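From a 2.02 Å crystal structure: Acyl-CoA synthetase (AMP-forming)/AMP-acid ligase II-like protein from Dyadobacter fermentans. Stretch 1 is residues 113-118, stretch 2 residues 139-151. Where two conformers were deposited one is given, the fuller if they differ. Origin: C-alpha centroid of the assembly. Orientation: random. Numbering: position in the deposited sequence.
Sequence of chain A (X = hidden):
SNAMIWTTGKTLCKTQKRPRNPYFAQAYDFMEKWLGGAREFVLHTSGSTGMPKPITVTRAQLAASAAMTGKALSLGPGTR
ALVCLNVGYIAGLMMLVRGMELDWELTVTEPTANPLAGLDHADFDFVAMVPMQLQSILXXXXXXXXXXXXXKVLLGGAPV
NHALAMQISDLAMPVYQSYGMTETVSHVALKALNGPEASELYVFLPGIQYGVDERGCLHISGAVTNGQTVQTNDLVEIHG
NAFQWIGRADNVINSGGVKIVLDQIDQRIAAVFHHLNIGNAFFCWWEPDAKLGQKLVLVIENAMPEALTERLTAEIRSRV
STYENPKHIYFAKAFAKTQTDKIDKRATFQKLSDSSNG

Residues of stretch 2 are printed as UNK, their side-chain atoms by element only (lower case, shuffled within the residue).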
# COMPACT_ATOMS: atom_id res chain seq x y z
N ALA A 113 14.59 0.00 14.64
CA ALA A 113 13.45 -0.92 14.63
C ALA A 113 12.50 -0.65 15.79
O ALA A 113 11.29 -0.88 15.69
CB ALA A 113 13.93 -2.36 14.67
N ASN A 114 13.06 -0.16 16.89
CA ASN A 114 12.26 0.13 18.07
C ASN A 114 12.44 1.57 18.53
O ASN A 114 13.38 1.86 19.28
CB ASN A 114 12.58 -0.84 19.21
CG ASN A 114 11.58 -0.75 20.35
OD1 ASN A 114 11.04 0.32 20.65
ND2 ASN A 114 11.31 -1.90 20.98
N PRO A 115 11.56 2.46 18.07
CA PRO A 115 11.62 3.89 18.38
C PRO A 115 11.47 4.23 19.86
O PRO A 115 11.85 5.33 20.26
CB PRO A 115 10.45 4.47 17.58
CG PRO A 115 9.59 3.31 17.24
CD PRO A 115 10.48 2.14 17.12
N LEU A 116 10.91 3.32 20.66
CA LEU A 116 10.73 3.59 22.09
C LEU A 116 11.87 3.04 22.92
O LEU A 116 12.00 3.37 24.11
CB LEU A 116 9.41 2.98 22.59
CG LEU A 116 8.11 3.67 22.18
CD1 LEU A 116 6.96 3.07 22.98
CD2 LEU A 116 8.19 5.17 22.40
N ALA A 117 12.71 2.22 22.31
CA ALA A 117 13.72 1.48 23.05
C ALA A 117 14.69 2.39 23.79
O ALA A 117 15.08 2.10 24.92
CB ALA A 117 14.48 0.52 22.13
N GLY A 118 15.09 3.48 23.14
CA GLY A 118 16.12 4.34 23.70
C GLY A 118 15.65 5.42 24.67
O GLY A 118 16.45 5.99 25.41
N UNK A 139 6.86 -6.55 20.79
CA UNK A 139 7.55 -7.80 21.09
C UNK A 139 8.58 -7.66 22.20
O UNK A 139 8.88 -8.61 22.94
c UNK A 139 6.80 -10.37 19.36
o UNK A 139 7.67 -11.25 19.56
o UNK A 139 5.57 -10.56 19.53
c UNK A 139 8.23 -8.36 19.84
c UNK A 139 7.26 -9.01 18.88
N UNK A 140 9.13 -6.45 22.31
CA UNK A 140 10.19 -6.17 23.25
C UNK A 140 9.59 -5.78 24.60
O UNK A 140 9.08 -4.67 24.78
n UNK A 140 13.36 -4.28 22.89
c UNK A 140 12.31 -4.81 23.52
o UNK A 140 12.32 -5.09 24.72
c UNK A 140 11.08 -5.06 22.68
N UNK A 141 9.65 -6.71 25.56
CA UNK A 141 8.94 -6.55 26.82
C UNK A 141 9.46 -5.42 27.70
O UNK A 141 8.98 -5.22 28.82
c UNK A 141 8.91 -7.87 27.60
o UNK A 141 7.81 -8.66 27.20
N UNK A 142 10.45 -4.70 27.19
CA UNK A 142 10.93 -3.50 27.86
C UNK A 142 10.15 -2.29 27.34
O UNK A 142 10.12 -1.24 27.97
c UNK A 142 12.40 -3.31 27.62
N UNK A 143 9.52 -2.46 26.17
CA UNK A 143 8.79 -1.37 25.53
C UNK A 143 7.32 -1.71 25.32
O UNK A 143 6.50 -0.81 25.12
o UNK A 143 9.39 -2.07 23.26
c UNK A 143 9.42 -0.96 24.18
c UNK A 143 10.86 -0.50 24.37
N UNK A 144 6.97 -2.99 25.35
CA UNK A 144 5.59 -3.37 25.05
C UNK A 144 4.59 -2.68 25.98
O UNK A 144 3.50 -2.29 25.56
c UNK A 144 5.40 -4.89 25.11
o UNK A 144 5.76 -5.39 26.38
N UNK A 145 4.97 -2.53 27.24
CA UNK A 145 4.08 -1.96 28.23
C UNK A 145 3.82 -0.48 28.02
O UNK A 145 2.91 0.10 28.62
N UNK A 146 4.63 0.14 27.16
CA UNK A 146 4.52 1.57 26.90
C UNK A 146 4.00 1.87 25.50
O UNK A 146 4.04 3.02 25.07
o UNK A 146 7.85 0.47 28.64
c UNK A 146 6.38 2.35 28.50
c UNK A 146 5.88 2.27 27.07
c UNK A 146 6.81 1.01 29.04
n UNK A 146 6.03 0.46 29.96
N UNK A 147 3.52 0.86 24.78
CA UNK A 147 3.06 1.08 23.41
C UNK A 147 1.98 2.18 23.31
O UNK A 147 1.91 2.91 22.31
c UNK A 147 2.55 -0.22 22.75
c UNK A 147 1.31 -0.73 23.46
c UNK A 147 2.28 0.00 21.27
N UNK A 148 1.16 2.32 24.35
CA UNK A 148 0.11 3.33 24.32
C UNK A 148 0.64 4.78 24.47
O UNK A 148 -0.03 5.73 24.09
o UNK A 148 -2.68 1.30 25.58
c UNK A 148 -1.89 1.85 24.80
o UNK A 148 -1.80 1.50 23.61
c UNK A 148 -1.01 3.00 25.30
N UNK A 149 1.87 4.92 24.97
CA UNK A 149 2.50 6.24 25.06
C UNK A 149 2.73 6.85 23.67
O UNK A 149 3.10 8.02 23.55
c UNK A 149 3.70 6.40 27.34
c UNK A 149 3.27 4.04 30.10
n UNK A 149 2.91 2.93 29.47
n UNK A 149 3.64 3.98 31.37
n UNK A 149 3.25 5.20 29.45
c UNK A 149 3.81 6.15 25.83
c UNK A 149 2.86 5.35 28.05
N UNK A 150 2.51 6.06 22.63
CA UNK A 150 2.57 6.59 21.26
C UNK A 150 1.39 7.53 20.96
O UNK A 150 1.47 8.35 20.03
c UNK A 150 2.61 5.47 20.23
c UNK A 150 5.11 5.31 19.93
c UNK A 150 3.66 3.36 19.31
c UNK A 150 3.84 4.54 20.27
N UNK A 151 0.31 7.43 21.74
CA UNK A 151 -0.87 8.27 21.54
C UNK A 151 -1.77 7.81 20.39
O UNK A 151 -2.89 7.29 20.60

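Position 139 carries three carbons, the third bearing two oxygens: a carboxylate on a two-carbon spacer, hence Glu139. Its end leads away from stretch 1. At position 140 two carbons end in one oxygen and one nitrogen, a short amide, so Asn140. Its CB lies 3.6 Å from Asn114 ND2. Position 141 has one carbon and one oxygen, unbranched, and makes no contact: Ser141. A lone carbon at 142 gives Ala142, whose N donates to Asn140 OD1 (3.1 Å, 159°).

Position 143 has a carbon carrying one oxygen and one carbon. This beta-branched hydroxyl side chain, pointing toward stretch 1 with its oxygen 3.0 Å from Asn114 ND2 and its methyl 3.7 Å from Ala117 CA, is Thr143. Position 144 repeats the carbon-oxygen pair, but points away from stretch 1: Ser144. Position 145 has no side-chain atoms, so Gly145. Position 146 has three carbons, the third carrying an oxygen and a nitrogen, an amide one carbon longer than that of Asn140: Gln146. Its CB approaches Leu116 CD1 at 4.3 Å, and its backbone O is closer, 3.6 Å from the same CD1.

At 147 one carbon carries two more, the beta-branched pattern of Val147, whose CA is 4.4 Å from Leu116 CD1. Position 148 has two carbons, the second with two oxygens, and points away: Asp148. Three carbons, a nitrogen and a carbon bearing two further nitrogens form a guanidinium at 149, hence Arg149; its end leads away from stretch 1. Position 150 has four carbons, forked at the second: Leu150, whose CD2 meets Leu116 CD2 at 4.0 Å. Position 151 lacks side-chain atoms: Gly151, with a positive phi of 79° that favours glycine.

The contact, burying 301 Å² over both sides, joins one directional bond to an apolar patch. Asn114 ND2 donates to Thr143 OG1 at 3.0 Å and 176°, almost linear, while Asn114 OD1 accepts from Leu116 N at 3.0 Å, so the one amide ties its own type I turn to the other stretch. That turn, closed by Ala117 N to Asn114 O (3.1 Å), presents Leu116 toward the 3-10 segment 144-150. Leu116 has the most area covered by the other stretch, 92 Å²; its side chain packs against Gln146 and Leu150, with CD1 3.6 Å from Gln146 O and both CD1 (4.2 Å) and CD2 (4.0 Å) near Leu150 CD2, while Thr143 CG2 sits 4.2 Å from Leu116 CB. Thr143 thus joins both modes, polar through OG1 and apolar through CG2.

Stretch 2, residues 139-151: ENSATSGQVDRLG
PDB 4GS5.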